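Local structure of protoporphyrinogen oxidase (Exiguobacterium sibiricum, 3LOV) at residues P102-F116 with L158-L171. The protein probably oxidises coproporphyrinogen III to coproporphyrin III with FAD as cofactor and oxygen as electron acceptor, a step of heme b biosynthesis. Sequence-based numbering, arbitrary orientation.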
ATOM      1  N   PRO A 102      23.043  -2.123  -2.043  1.00 36.55           N
ATOM      2  CA  PRO A 102      24.130  -2.535  -2.952  1.00 36.41           C
ATOM      3  C   PRO A 102      23.869  -2.140  -4.371  1.00 37.80           C
ATOM      4  O   PRO A 102      22.747  -2.275  -4.824  1.00 39.37           O
ATOM      5  CB  PRO A 102      24.104  -4.058  -2.862  1.00 36.78           C
ATOM      6  CG  PRO A 102      23.606  -4.323  -1.531  1.00 37.44           C
ATOM      7  CD  PRO A 102      22.590  -3.246  -1.213  1.00 37.18           C
ATOM      8  N   LYS A 103      24.885  -1.687  -5.090  1.00 39.22           N
ATOM      9  CA  LYS A 103      24.719  -1.489  -6.539  1.00 37.82           C
ATOM     10  C   LYS A 103      24.844  -2.835  -7.214  1.00 36.75           C
ATOM     11  O   LYS A 103      25.184  -3.840  -6.568  1.00 34.46           O
ATOM     12  CB  LYS A 103      25.770  -0.528  -7.096  1.00 40.57           C
ATOM     13  CG  LYS A 103      25.629   0.919  -6.619  1.00 45.64           C
ATOM     14  CD  LYS A 103      24.533   1.688  -7.376  1.00 52.04           C
ATOM     15  CE  LYS A 103      24.668   3.219  -7.202  1.00 57.14           C
ATOM     16  NZ  LYS A 103      24.809   3.672  -5.776  1.00 52.84           N
ATOM     17  N   GLY A 104      24.565  -2.854  -8.514  1.00 33.99           N
ATOM     18  CA  GLY A 104      24.691  -4.052  -9.324  1.00 33.89           C
ATOM     19  C   GLY A 104      23.681  -5.146  -9.052  1.00 32.99           C
ATOM     20  O   GLY A 104      24.024  -6.342  -9.085  1.00 32.21           O
ATOM     21  N   ALA A 105      22.438  -4.725  -8.835  1.00 30.71           N
ATOM     22  CA  ALA A 105      21.365  -5.600  -8.429  1.00 32.51           C
ATOM     23  C   ALA A 105      20.031  -5.100  -8.970  1.00 31.15           C
ATOM     24  O   ALA A 105      19.844  -3.921  -9.125  1.00 30.97           O
ATOM     25  CB  ALA A 105      21.311  -5.667  -6.917  1.00 32.60           C
ATOM     26  N   VAL A 106      19.135  -6.021  -9.297  1.00 32.34           N
ATOM     27  CA  VAL A 106      17.756  -5.706  -9.644  1.00 32.98           C
ATOM     28  C   VAL A 106      16.842  -6.320  -8.566  1.00 34.52           C
ATOM     29  O   VAL A 106      16.775  -7.549  -8.420  1.00 29.75           O
ATOM     30  CB  VAL A 106      17.391  -6.302 -11.029  1.00 33.04           C
ATOM     31  CG1 VAL A 106      15.884  -6.142 -11.312  1.00 29.41           C
ATOM     32  CG2 VAL A 106      18.214  -5.629 -12.120  1.00 33.09           C
HETATM   33  N   MSE A 107      16.146  -5.459  -7.820  1.00 36.95           N
HETATM   34  CA  MSE A 107      15.290  -5.873  -6.688  1.00 37.66           C
HETATM   35  C   MSE A 107      16.085  -6.684  -5.655  1.00 33.72           C
HETATM   36  O   MSE A 107      15.607  -7.675  -5.115  1.00 33.34           O
HETATM   37  CB  MSE A 107      14.093  -6.677  -7.187  1.00 37.83           C
HETATM   38  CG  MSE A 107      13.561  -6.226  -8.542  1.00 52.65           C
HETATM   39 SE   MSE A 107      12.089  -4.982  -8.444  0.75 75.77          SE
HETATM   40  CE  MSE A 107      12.534  -3.911  -6.829  1.00 52.47           C
ATOM     41  N   GLY A 108      17.314  -6.256  -5.408  1.00 29.87           N
ATOM     42  CA  GLY A 108      18.181  -6.908  -4.467  1.00 28.48           C
ATOM     43  C   GLY A 108      18.872  -8.156  -4.967  1.00 27.86           C
ATOM     44  O   GLY A 108      19.678  -8.733  -4.244  1.00 29.82           O
ATOM     45  N   ILE A 109      18.546  -8.605  -6.182  1.00 29.45           N
ATOM     46  CA  ILE A 109      19.178  -9.784  -6.762  1.00 27.80           C
ATOM     47  C   ILE A 109      20.336  -9.312  -7.643  1.00 27.91           C
ATOM     48  O   ILE A 109      20.114  -8.538  -8.584  1.00 27.27           O
ATOM     49  CB  ILE A 109      18.206 -10.652  -7.622  1.00 30.23           C
ATOM     50  CG1 ILE A 109      17.077 -11.230  -6.747  1.00 31.16           C
ATOM     51  CG2 ILE A 109      19.013 -11.789  -8.297  1.00 24.33           C
ATOM     52  CD1 ILE A 109      15.984 -11.870  -7.510  1.00 28.54           C
ATOM     53  N   PRO A 110      21.561  -9.768  -7.336  1.00 27.49           N
ATOM     54  CA  PRO A 110      22.753  -9.350  -8.059  1.00 27.11           C
ATOM     55  C   PRO A 110      22.733  -9.679  -9.548  1.00 24.72           C
ATOM     56  O   PRO A 110      22.428 -10.798  -9.926  1.00 23.62           O
ATOM     57  CB  PRO A 110      23.882 -10.140  -7.358  1.00 27.38           C
ATOM     58  CG  PRO A 110      23.413 -10.302  -5.995  1.00 28.27           C
ATOM     59  CD  PRO A 110      21.933 -10.589  -6.162  1.00 28.51           C
ATOM     60  N   THR A 111      23.048  -8.690 -10.366  1.00 25.50           N
ATOM     61  CA  THR A 111      23.240  -8.905 -11.802  1.00 26.40           C
ATOM     62  C   THR A 111      24.676  -8.554 -12.227  1.00 27.29           C
ATOM     63  O   THR A 111      25.115  -8.971 -13.309  1.00 27.06           O
ATOM     64  CB  THR A 111      22.227  -8.100 -12.609  1.00 25.79           C
ATOM     65  OG1 THR A 111      22.405  -6.726 -12.315  1.00 27.27           O
ATOM     66  CG2 THR A 111      20.753  -8.528 -12.257  1.00 24.86           C
ATOM     67  N   ASP A 112      25.407  -7.819 -11.381  1.00 25.49           N
ATOM     68  CA  ASP A 112      26.844  -7.517 -11.603  1.00 26.96           C
ATOM     69  C   ASP A 112      27.642  -7.861 -10.348  1.00 28.57           C
ATOM     70  O   ASP A 112      27.721  -7.064  -9.385  1.00 28.69           O
ATOM     71  CB  ASP A 112      26.987  -6.051 -11.979  1.00 28.72           C
ATOM     72  CG  ASP A 112      28.432  -5.597 -12.109  1.00 31.71           C
ATOM     73  OD1 ASP A 112      29.355  -6.188 -11.501  1.00 27.38           O
ATOM     74  OD2 ASP A 112      28.618  -4.594 -12.828  1.00 37.55           O
ATOM     75  N   LEU A 113      28.235  -9.047 -10.356  1.00 26.83           N
ATOM     76  CA  LEU A 113      28.804  -9.604  -9.140  1.00 28.38           C
ATOM     77  C   LEU A 113      29.961  -8.757  -8.577  1.00 29.75           C
ATOM     78  O   LEU A 113      30.141  -8.687  -7.363  1.00 25.71           O
ATOM     79  CB  LEU A 113      29.256 -11.032  -9.370  1.00 25.82           C
ATOM     80  CG  LEU A 113      28.171 -12.054  -9.707  1.00 34.06           C
ATOM     81  CD1 LEU A 113      28.801 -13.407  -9.899  1.00 36.38           C
ATOM     82  CD2 LEU A 113      27.134 -12.132  -8.606  1.00 30.63           C
ATOM     83  N   ASP A 114      30.732  -8.109  -9.442  1.00 30.22           N
ATOM     84  CA  ASP A 114      31.866  -7.323  -8.971  1.00 33.00           C
ATOM     85  C   ASP A 114      31.368  -6.105  -8.177  1.00 33.83           C
ATOM     86  O   ASP A 114      31.890  -5.773  -7.123  1.00 38.21           O
ATOM     87  CB  ASP A 114      32.700  -6.798 -10.156  1.00 35.07           C
ATOM     88  CG  ASP A 114      33.610  -7.861 -10.793  1.00 36.76           C
ATOM     89  OD1 ASP A 114      33.709  -9.025 -10.349  1.00 29.33           O
ATOM     90  OD2 ASP A 114      34.262  -7.497 -11.770  1.00 37.65           O
ATOM     91  N   LEU A 115      30.381  -5.422  -8.724  1.00 33.44           N
ATOM     92  CA  LEU A 115      29.844  -4.198  -8.130  1.00 34.69           C
ATOM     93  C   LEU A 115      29.086  -4.553  -6.853  1.00 34.05           C
ATOM     94  O   LEU A 115      29.242  -3.890  -5.808  1.00 31.69           O
ATOM     95  CB  LEU A 115      28.888  -3.529  -9.108  1.00 37.48           C
ATOM     96  CG  LEU A 115      29.098  -2.067  -9.437  1.00 37.19           C
ATOM     97  CD1 LEU A 115      30.396  -1.901 -10.260  1.00 42.23           C
ATOM     98  CD2 LEU A 115      27.851  -1.600 -10.200  1.00 36.22           C
ATOM     99  N   PHE A 116      28.308  -5.631  -6.941  1.00 34.56           N
ATOM    100  CA  PHE A 116      27.515  -6.100  -5.817  1.00 36.21           C
ATOM    101  C   PHE A 116      28.351  -6.486  -4.613  1.00 37.09           C
ATOM    102  O   PHE A 116      27.974  -6.195  -3.471  1.00 39.22           O
ATOM    103  CB  PHE A 116      26.640  -7.299  -6.178  1.00 35.65           C
ATOM    104  CG  PHE A 116      25.811  -7.755  -5.038  1.00 37.59           C
ATOM    105  CD1 PHE A 116      24.683  -7.013  -4.660  1.00 39.95           C
ATOM    106  CD2 PHE A 116      26.190  -8.862  -4.287  1.00 29.91           C
ATOM    107  CE1 PHE A 116      23.920  -7.398  -3.554  1.00 44.31           C
ATOM    108  CE2 PHE A 116      25.443  -9.258  -3.182  1.00 32.77           C
ATOM    109  CZ  PHE A 116      24.311  -8.528  -2.807  1.00 39.63           C
ATOM    110  N   LEU A 158      19.003 -18.193  -3.762  1.00 24.16           N
ATOM    111  CA  LEU A 158      19.844 -17.072  -3.350  1.00 24.39           C
ATOM    112  C   LEU A 158      20.439 -17.222  -1.946  1.00 21.30           C
ATOM    113  O   LEU A 158      21.312 -16.433  -1.563  1.00 22.47           O
ATOM    114  CB  LEU A 158      19.055 -15.745  -3.382  1.00 22.47           C
ATOM    115  CG  LEU A 158      18.469 -15.315  -4.701  1.00 27.34           C
ATOM    116  CD1 LEU A 158      17.391 -14.193  -4.448  1.00 23.18           C
ATOM    117  CD2 LEU A 158      19.599 -14.909  -5.689  1.00 27.08           C
ATOM    118  N   GLY A 159      19.950 -18.190  -1.177  1.00 24.58           N
ATOM    119  CA  GLY A 159      20.377 -18.365   0.203  1.00 23.22           C
ATOM    120  C   GLY A 159      19.652 -17.481   1.217  1.00 27.03           C
ATOM    121  O   GLY A 159      19.078 -16.423   0.887  1.00 25.43           O
ATOM    122  N   ASP A 160      19.700 -17.913   2.469  1.00 26.50           N
ATOM    123  CA  ASP A 160      18.951 -17.259   3.548  1.00 24.70           C
ATOM    124  C   ASP A 160      19.467 -15.879   3.878  1.00 23.67           C
ATOM    125  O   ASP A 160      18.667 -14.946   4.066  1.00 24.83           O
ATOM    126  CB  ASP A 160      18.973 -18.098   4.823  1.00 23.39           C
ATOM    127  CG  ASP A 160      18.268 -19.413   4.677  1.00 23.61           C
ATOM    128  OD1 ASP A 160      17.203 -19.527   4.006  1.00 27.56           O
ATOM    129  OD2 ASP A 160      18.757 -20.367   5.295  1.00 34.33           O
ATOM    130  N   ALA A 161      20.786 -15.726   3.924  1.00 22.76           N
ATOM    131  CA  ALA A 161      21.384 -14.444   4.245  1.00 22.65           C
ATOM    132  C   ALA A 161      20.905 -13.314   3.330  1.00 24.03           C
ATOM    133  O   ALA A 161      20.539 -12.228   3.796  1.00 24.29           O
ATOM    134  CB  ALA A 161      22.949 -14.543   4.204  1.00 21.36           C
ATOM    135  N   LEU A 162      20.919 -13.536   2.018  1.00 26.33           N
ATOM    136  CA  LEU A 162      20.551 -12.427   1.088  1.00 24.06           C
ATOM    137  C   LEU A 162      19.046 -12.105   1.224  1.00 21.99           C
ATOM    138  O   LEU A 162      18.629 -10.950   1.218  1.00 25.19           O
ATOM    139  CB  LEU A 162      20.918 -12.773  -0.363  1.00 22.90           C
ATOM    140  CG  LEU A 162      20.688 -11.700  -1.464  1.00 27.97           C
ATOM    141  CD1 LEU A 162      21.666 -10.560  -1.327  1.00 25.03           C
ATOM    142  CD2 LEU A 162      20.776 -12.320  -2.899  1.00 22.32           C
ATOM    143  N   VAL A 163      18.234 -13.137   1.321  1.00 22.52           N
ATOM    144  CA  VAL A 163      16.795 -12.944   1.504  1.00 23.14           C
ATOM    145  C   VAL A 163      16.502 -12.136   2.771  1.00 24.80           C
ATOM    146  O   VAL A 163      15.753 -11.136   2.740  1.00 21.95           O
ATOM    147  CB  VAL A 163      16.060 -14.299   1.558  1.00 23.46           C
ATOM    148  CG1 VAL A 163      14.666 -14.123   2.131  1.00 21.17           C
ATOM    149  CG2 VAL A 163      16.002 -14.896   0.185  1.00 12.96           C
ATOM    150  N   GLU A 164      17.142 -12.532   3.877  1.00 24.21           N
ATOM    151  CA  GLU A 164      16.923 -11.861   5.175  1.00 23.32           C
ATOM    152  C   GLU A 164      17.482 -10.482   5.309  1.00 20.18           C
ATOM    153  O   GLU A 164      16.799  -9.589   5.792  1.00 21.33           O
ATOM    154  CB  GLU A 164      17.486 -12.724   6.321  1.00 22.86           C
ATOM    155  CG  GLU A 164      16.747 -13.976   6.410  1.00 15.49           C
ATOM    156  CD  GLU A 164      17.352 -15.008   7.311  1.00 26.20           C
ATOM    157  OE1 GLU A 164      18.285 -14.701   8.086  1.00 27.77           O
ATOM    158  OE2 GLU A 164      16.862 -16.130   7.234  1.00 19.23           O
ATOM    159  N   LYS A 165      18.730 -10.299   4.879  1.00 23.18           N
ATOM    160  CA  LYS A 165      19.448  -9.048   5.072  1.00 23.89           C
ATOM    161  C   LYS A 165      19.134  -8.003   4.019  1.00 22.36           C
ATOM    162  O   LYS A 165      19.310  -6.790   4.268  1.00 22.23           O
ATOM    163  CB  LYS A 165      20.977  -9.279   5.111  1.00 24.39           C
ATOM    164  CG  LYS A 165      21.428 -10.126   6.302  1.00 25.09           C
ATOM    165  CD  LYS A 165      22.947 -10.368   6.297  1.00 26.29           C
ATOM    166  CE  LYS A 165      23.396 -11.021   7.600  1.00 32.50           C
ATOM    167  NZ  LYS A 165      24.889 -10.984   7.781  1.00 44.21           N
ATOM    168  N   LEU A 166      18.733  -8.426   2.823  1.00 20.43           N
ATOM    169  CA  LEU A 166      18.487  -7.426   1.751  1.00 16.03           C
ATOM    170  C   LEU A 166      17.088  -7.474   1.115  1.00 19.14           C
ATOM    171  O   LEU A 166      16.393  -6.454   1.082  1.00 20.75           O
ATOM    172  CB  LEU A 166      19.575  -7.513   0.689  1.00 17.43           C
ATOM    173  CG  LEU A 166      19.377  -6.531  -0.466  1.00 24.27           C
ATOM    174  CD1 LEU A 166      19.304  -5.086   0.033  1.00 21.59           C
ATOM    175  CD2 LEU A 166      20.455  -6.755  -1.529  1.00 24.69           C
ATOM    176  N   ILE A 167      16.663  -8.641   0.632  1.00 21.88           N
ATOM    177  CA  ILE A 167      15.472  -8.719  -0.216  1.00 21.44           C
ATOM    178  C   ILE A 167      14.202  -8.417   0.574  1.00 22.72           C
ATOM    179  O   ILE A 167      13.389  -7.599   0.178  1.00 21.92           O
ATOM    180  CB  ILE A 167      15.295 -10.081  -0.855  1.00 21.16           C
ATOM    181  CG1 ILE A 167      16.570 -10.536  -1.589  1.00 29.56           C
ATOM    182  CG2 ILE A 167      14.139 -10.049  -1.865  1.00 19.38           C
ATOM    183  CD1 ILE A 167      16.964  -9.682  -2.705  1.00 23.69           C
ATOM    184  N   GLU A 168      14.036  -9.073   1.706  1.00 21.18           N
ATOM    185  CA  GLU A 168      12.862  -8.824   2.525  1.00 20.62           C
ATOM    186  C   GLU A 168      12.675  -7.371   2.888  1.00 18.45           C
ATOM    187  O   GLU A 168      11.604  -6.827   2.639  1.00 18.68           O
ATOM    188  CB  GLU A 168      12.819  -9.725   3.781  1.00 20.77           C
ATOM    189  CG  GLU A 168      11.621  -9.439   4.666  1.00 22.19           C
ATOM    190  CD  GLU A 168      11.410 -10.556   5.693  1.00 26.43           C
ATOM    191  OE1 GLU A 168      12.341 -10.810   6.479  1.00 21.42           O
ATOM    192  OE2 GLU A 168      10.354 -11.192   5.673  1.00 26.71           O
ATOM    193  N   PRO A 169      13.671  -6.728   3.519  1.00 18.90           N
ATOM    194  CA  PRO A 169      13.411  -5.340   3.861  1.00 18.44           C
ATOM    195  C   PRO A 169      13.275  -4.412   2.641  1.00 21.64           C
ATOM    196  O   PRO A 169      12.489  -3.480   2.675  1.00 18.48           O
ATOM    197  CB  PRO A 169      14.615  -4.958   4.720  1.00 22.74           C
ATOM    198  CG  PRO A 169      15.619  -5.979   4.530  1.00 22.42           C
ATOM    199  CD  PRO A 169      14.901  -7.228   4.139  1.00 20.94           C
ATOM    200  N   LEU A 170      14.016  -4.694   1.571  1.00 23.72           N
ATOM    201  CA  LEU A 170      13.912  -3.932   0.305  1.00 26.03           C
ATOM    202  C   LEU A 170      12.532  -4.062  -0.329  1.00 26.47           C
ATOM    203  O   LEU A 170      11.837  -3.079  -0.561  1.00 27.25           O
ATOM    204  CB  LEU A 170      14.971  -4.421  -0.686  1.00 25.08           C
ATOM    205  CG  LEU A 170      15.127  -3.644  -1.987  1.00 32.83           C
ATOM    206  CD1 LEU A 170      15.588  -2.210  -1.742  1.00 34.45           C
ATOM    207  CD2 LEU A 170      16.111  -4.386  -2.935  1.00 29.69           C
ATOM    208  N   LEU A 171      12.123  -5.283  -0.578  1.00 27.59           N
ATOM    209  CA  LEU A 171      10.870  -5.517  -1.265  1.00 30.41           C
ATOM    210  C   LEU A 171       9.646  -5.221  -0.393  1.00 33.37           C
ATOM    211  O   LEU A 171       8.640  -4.763  -0.917  1.00 35.58           O
ATOM    212  CB  LEU A 171      10.824  -6.937  -1.863  1.00 30.91           C
ATOM    213  CG  LEU A 171      11.860  -7.264  -2.980  1.00 28.07           C
ATOM    214  CD1 LEU A 171      11.471  -8.615  -3.668  1.00 26.65           C
ATOM    215  CD2 LEU A 171      12.026  -6.135  -4.050  1.00 28.83           C
TER
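G108, at the tip of a tight beta hairpin, rests its bare backbone against the apolar ends of L166, I167 and L170. The CD1 of I167 comes to 3.3 Å from G108 O, and the CD2 of L170 lies equally near G108 N. Two demands meet at this glycine: its phi is positive, and a CB would run into I167 CD1. I167 fits because its chain bends at chi2 (-63°), bringing CD1 to the turn although its CB does not point there. Strands 105-106 and 109-110 form the hairpin, joined by a type I' turn from V106 to I109 whose ends are paired by two backbone hydrogen bonds. This two-residue hairpin docks on helix 160-172 by van der Waals contact, in a helical region well away from the FAD site. Beside it M107, a selenomethionine, curls at chi2 and chi3 and lays CE 3.6 Å from L171 CD2, the two chains crossing at about a right angle. L162 serves the other flank: CD2 comes end-on to P110 CD, 3.9 Å away, while CD1 sits 3.6 Å from F116 CZ, oblique to the ring. Its chi1 of -176° sets CG anti to the backbone N, and chi2 of 70° then parts the two methyls between P110 and F116; an alanine here would probably leave P110 CD and F116 CZ without their leucine contacts and open a gap between the helix and the P110-F116 pair. P110 CG lies over the centre of one face of the F116 ring, 3.4 Å above its plane, a CH-pi approach, and L166 CD2 reaches the ring's edge at CE1. Just ahead of helix 160-172, L158 crosses I109, CD1 to CG1 3.8 Å, and I109 also touches L201 and M205 of helix 201-207.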